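Local coordinates for protein type II restriction enzyme SfiI (PDB 2EZV) that recognises the double-stranded DNA sequence 5'-GGCCN(5)GGCC-3' as a tetramer and cuts within it, leaving fragments with terminal 5'-phosphates, at residues A206-P211 with V216-V221. Numbering follows the deposited sequence.
Sequences AGKHSP and VARIRV. With nucleotides of chain B; nucleotides of chain A.
The imidazole of His209 lies over the backbone of Ala217: the alanine CA sits 3.3 Å from the ring centroid and 16° off its normal, a CH-pi contact. With chi1 63°, His209 CG stands between its own backbone N and carbonyl carbon, which places the ring at Ala217; the second torsion turns a face to that CA. Further along, Gly207 CA approaches Arg218 O to 3.4 Å, a CA-H...O contact; a CB on Gly207 would run into that same oxygen. Arg220, extended from CG to NE, sends NH1 to Ala206 O (3.2 Å, N-H...O 158°), with this oxygen close to the guanidinium plane. The same NH1 also donates to N7 of DG6 of chain B, while NH2 reaches O6 of that base at 2.8 Å. Replacing Arg220 by alanine removes these donors and is likely to leave DG6 N7 and O6 unread and Ala206 O without its partner from this strand. Arg218 makes the corresponding bonds to DG14 of chain A, both weak, NH1 to N7 and NH2 to O6 (2.9 Å). Lys208 CB lies over the rim of one face of the Arg218 guanidinium, and Lys208 NZ hydrogen-bonds a further guanine O6. Lys208 O accepts from N4 of DC7 of chain B (2.7 Å), and Ser210 OG donates to OP2 of that nucleotide. Such bidentate arginine-guanine pairing is the hallmark of direct major-groove readout.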
# COMPACT_ATOMS: atom_id res chain seq x y z
N ALA D 206 -21.56 -25.04 25.46
CA ALA D 206 -21.40 -24.39 26.76
C ALA D 206 -20.16 -23.49 26.77
O ALA D 206 -19.09 -23.90 26.33
CB ALA D 206 -21.31 -25.43 27.86
N GLY D 207 -20.33 -22.28 27.28
CA GLY D 207 -19.23 -21.33 27.36
C GLY D 207 -18.06 -21.80 28.21
O GLY D 207 -18.20 -22.73 29.01
N LYS D 208 -16.91 -21.16 28.05
CA LYS D 208 -15.71 -21.52 28.80
C LYS D 208 -15.68 -20.79 30.14
O LYS D 208 -14.75 -20.96 30.94
CB LYS D 208 -14.46 -21.17 27.97
CG LYS D 208 -13.14 -21.48 28.66
CD LYS D 208 -11.97 -21.05 27.79
CE LYS D 208 -11.45 -22.17 26.92
NZ LYS D 208 -10.59 -23.11 27.69
N HIS D 209 -16.70 -19.98 30.39
CA HIS D 209 -16.80 -19.22 31.63
C HIS D 209 -17.18 -20.14 32.78
O HIS D 209 -17.64 -21.26 32.58
CB HIS D 209 -17.85 -18.12 31.50
CG HIS D 209 -19.24 -18.65 31.27
ND1 HIS D 209 -19.61 -19.30 30.11
CD2 HIS D 209 -20.35 -18.61 32.04
CE1 HIS D 209 -20.88 -19.65 30.19
NE2 HIS D 209 -21.35 -19.23 31.35
N SER D 210 -16.99 -19.64 34.00
CA SER D 210 -17.33 -20.37 35.22
C SER D 210 -18.54 -19.70 35.85
O SER D 210 -18.42 -18.66 36.49
CB SER D 210 -16.15 -20.34 36.20
OG SER D 210 -16.50 -20.99 37.41
N PRO D 211 -19.73 -20.29 35.67
CA PRO D 211 -20.96 -19.74 36.24
C PRO D 211 -20.95 -19.76 37.77
O PRO D 211 -21.51 -18.88 38.42
CB PRO D 211 -22.05 -20.63 35.65
CG PRO D 211 -21.35 -21.95 35.52
CD PRO D 211 -20.01 -21.56 34.96
N VAL D 216 -18.79 -13.54 33.56
CA VAL D 216 -19.54 -12.90 32.47
C VAL D 216 -20.35 -13.73 31.47
O VAL D 216 -21.30 -13.22 30.89
CB VAL D 216 -18.63 -11.95 31.67
CG1 VAL D 216 -19.43 -11.24 30.59
CG2 VAL D 216 -17.99 -10.94 32.61
N ALA D 217 -19.97 -14.99 31.26
CA ALA D 217 -20.69 -15.87 30.33
C ALA D 217 -20.29 -15.71 28.86
O ALA D 217 -20.43 -14.63 28.27
CB ALA D 217 -22.21 -15.69 30.47
N ARG D 218 -19.82 -16.80 28.28
CA ARG D 218 -19.39 -16.83 26.89
C ARG D 218 -20.10 -17.95 26.16
O ARG D 218 -21.05 -18.54 26.69
CB ARG D 218 -17.89 -17.07 26.82
CG ARG D 218 -17.06 -16.18 27.71
CD ARG D 218 -15.60 -16.52 27.52
NE ARG D 218 -14.88 -16.65 28.79
CZ ARG D 218 -13.65 -17.13 28.89
NH1 ARG D 218 -13.01 -17.53 27.80
NH2 ARG D 218 -13.06 -17.20 30.08
N ILE D 219 -19.64 -18.25 24.95
CA ILE D 219 -20.24 -19.32 24.16
C ILE D 219 -19.16 -20.05 23.37
O ILE D 219 -18.08 -19.51 23.12
CB ILE D 219 -21.30 -18.75 23.19
CG1 ILE D 219 -22.11 -19.89 22.58
CG2 ILE D 219 -20.62 -17.97 22.09
CD1 ILE D 219 -23.38 -19.43 21.90
N ARG D 220 -19.46 -21.28 22.97
CA ARG D 220 -18.52 -22.09 22.20
C ARG D 220 -19.12 -22.46 20.85
O ARG D 220 -20.34 -22.49 20.69
CB ARG D 220 -18.18 -23.38 22.95
CG ARG D 220 -16.89 -23.35 23.74
CD ARG D 220 -16.43 -24.78 24.02
NE ARG D 220 -15.13 -24.86 24.70
CZ ARG D 220 -14.95 -24.75 26.01
NH1 ARG D 220 -15.99 -24.55 26.82
NH2 ARG D 220 -13.73 -24.82 26.52
N VAL D 221 -18.24 -22.73 19.88
CA VAL D 221 -18.63 -23.14 18.54
C VAL D 221 -17.86 -24.42 18.28
O VAL D 221 -16.64 -24.44 18.41
CB VAL D 221 -18.23 -22.11 17.47
CG1 VAL D 221 -18.52 -22.67 16.09
CG2 VAL D 221 -18.97 -20.81 17.69
P DC B 7 -18.14 -24.07 37.18
OP1 DC B 7 -19.19 -25.07 37.50
OP2 DC B 7 -18.45 -22.62 37.29
O5' DC B 7 -16.87 -24.38 38.09
C5' DC B 7 -16.21 -25.64 37.99
C4' DC B 7 -14.80 -25.57 38.53
O4' DC B 7 -13.85 -25.53 37.43
C3' DC B 7 -14.51 -24.31 39.34
O3' DC B 7 -13.54 -24.58 40.36
C2' DC B 7 -14.01 -23.33 38.29
C1' DC B 7 -13.22 -24.25 37.35
N1 DC B 7 -13.17 -23.83 35.94
C2 DC B 7 -11.98 -23.99 35.21
O2 DC B 7 -10.98 -24.50 35.76
N3 DC B 7 -11.93 -23.60 33.91
C4 DC B 7 -13.02 -23.06 33.35
N4 DC B 7 -12.93 -22.67 32.07
C5 DC B 7 -14.24 -22.88 34.06
C6 DC B 7 -14.27 -23.28 35.34
P DG B 6 -21.73 -26.89 32.81
OP1 DG B 6 -22.85 -27.41 33.63
OP2 DG B 6 -21.98 -25.74 31.90
O5' DG B 6 -20.54 -26.53 33.82
C5' DG B 6 -19.22 -27.01 33.57
C4' DG B 6 -18.20 -26.34 34.46
O4' DG B 6 -16.93 -26.45 33.77
C3' DG B 6 -18.41 -24.83 34.65
O3' DG B 6 -17.56 -24.40 35.72
C2' DG B 6 -17.74 -24.26 33.41
C1' DG B 6 -16.53 -25.16 33.32
N9 DG B 6 -15.85 -25.28 32.04
C8 DG B 6 -16.30 -24.88 30.80
N7 DG B 6 -15.41 -25.05 29.86
C5 DG B 6 -14.32 -25.62 30.51
C6 DG B 6 -13.05 -26.02 30.02
O6 DG B 6 -12.62 -25.97 28.86
N1 DG B 6 -12.25 -26.55 31.03
C2 DG B 6 -12.62 -26.66 32.35
N2 DG B 6 -11.72 -27.19 33.18
N3 DG B 6 -13.80 -26.28 32.82
C4 DG B 6 -14.59 -25.77 31.85
P DG A 14 -6.49 -17.02 23.07
OP1 DG A 14 -5.49 -16.86 21.99
OP2 DG A 14 -7.94 -16.95 22.74
O5' DG A 14 -6.23 -18.43 23.76
C5' DG A 14 -6.84 -18.71 25.00
C4' DG A 14 -5.89 -19.47 25.89
O4' DG A 14 -6.26 -19.16 27.25
C3' DG A 14 -6.01 -20.98 25.76
O3' DG A 14 -4.80 -21.59 26.20
C2' DG A 14 -7.13 -21.29 26.73
C1' DG A 14 -6.89 -20.27 27.84
N9 DG A 14 -8.10 -19.79 28.49
C8 DG A 14 -9.14 -19.07 27.93
N7 DG A 14 -10.09 -18.81 28.78
C5 DG A 14 -9.66 -19.39 29.97
C6 DG A 14 -10.27 -19.44 31.24
O6 DG A 14 -11.36 -18.98 31.59
N1 DG A 14 -9.48 -20.13 32.16
C2 DG A 14 -8.25 -20.69 31.89
N2 DG A 14 -7.63 -21.32 32.90
N3 DG A 14 -7.68 -20.65 30.70
C4 DG A 14 -8.43 -19.99 29.80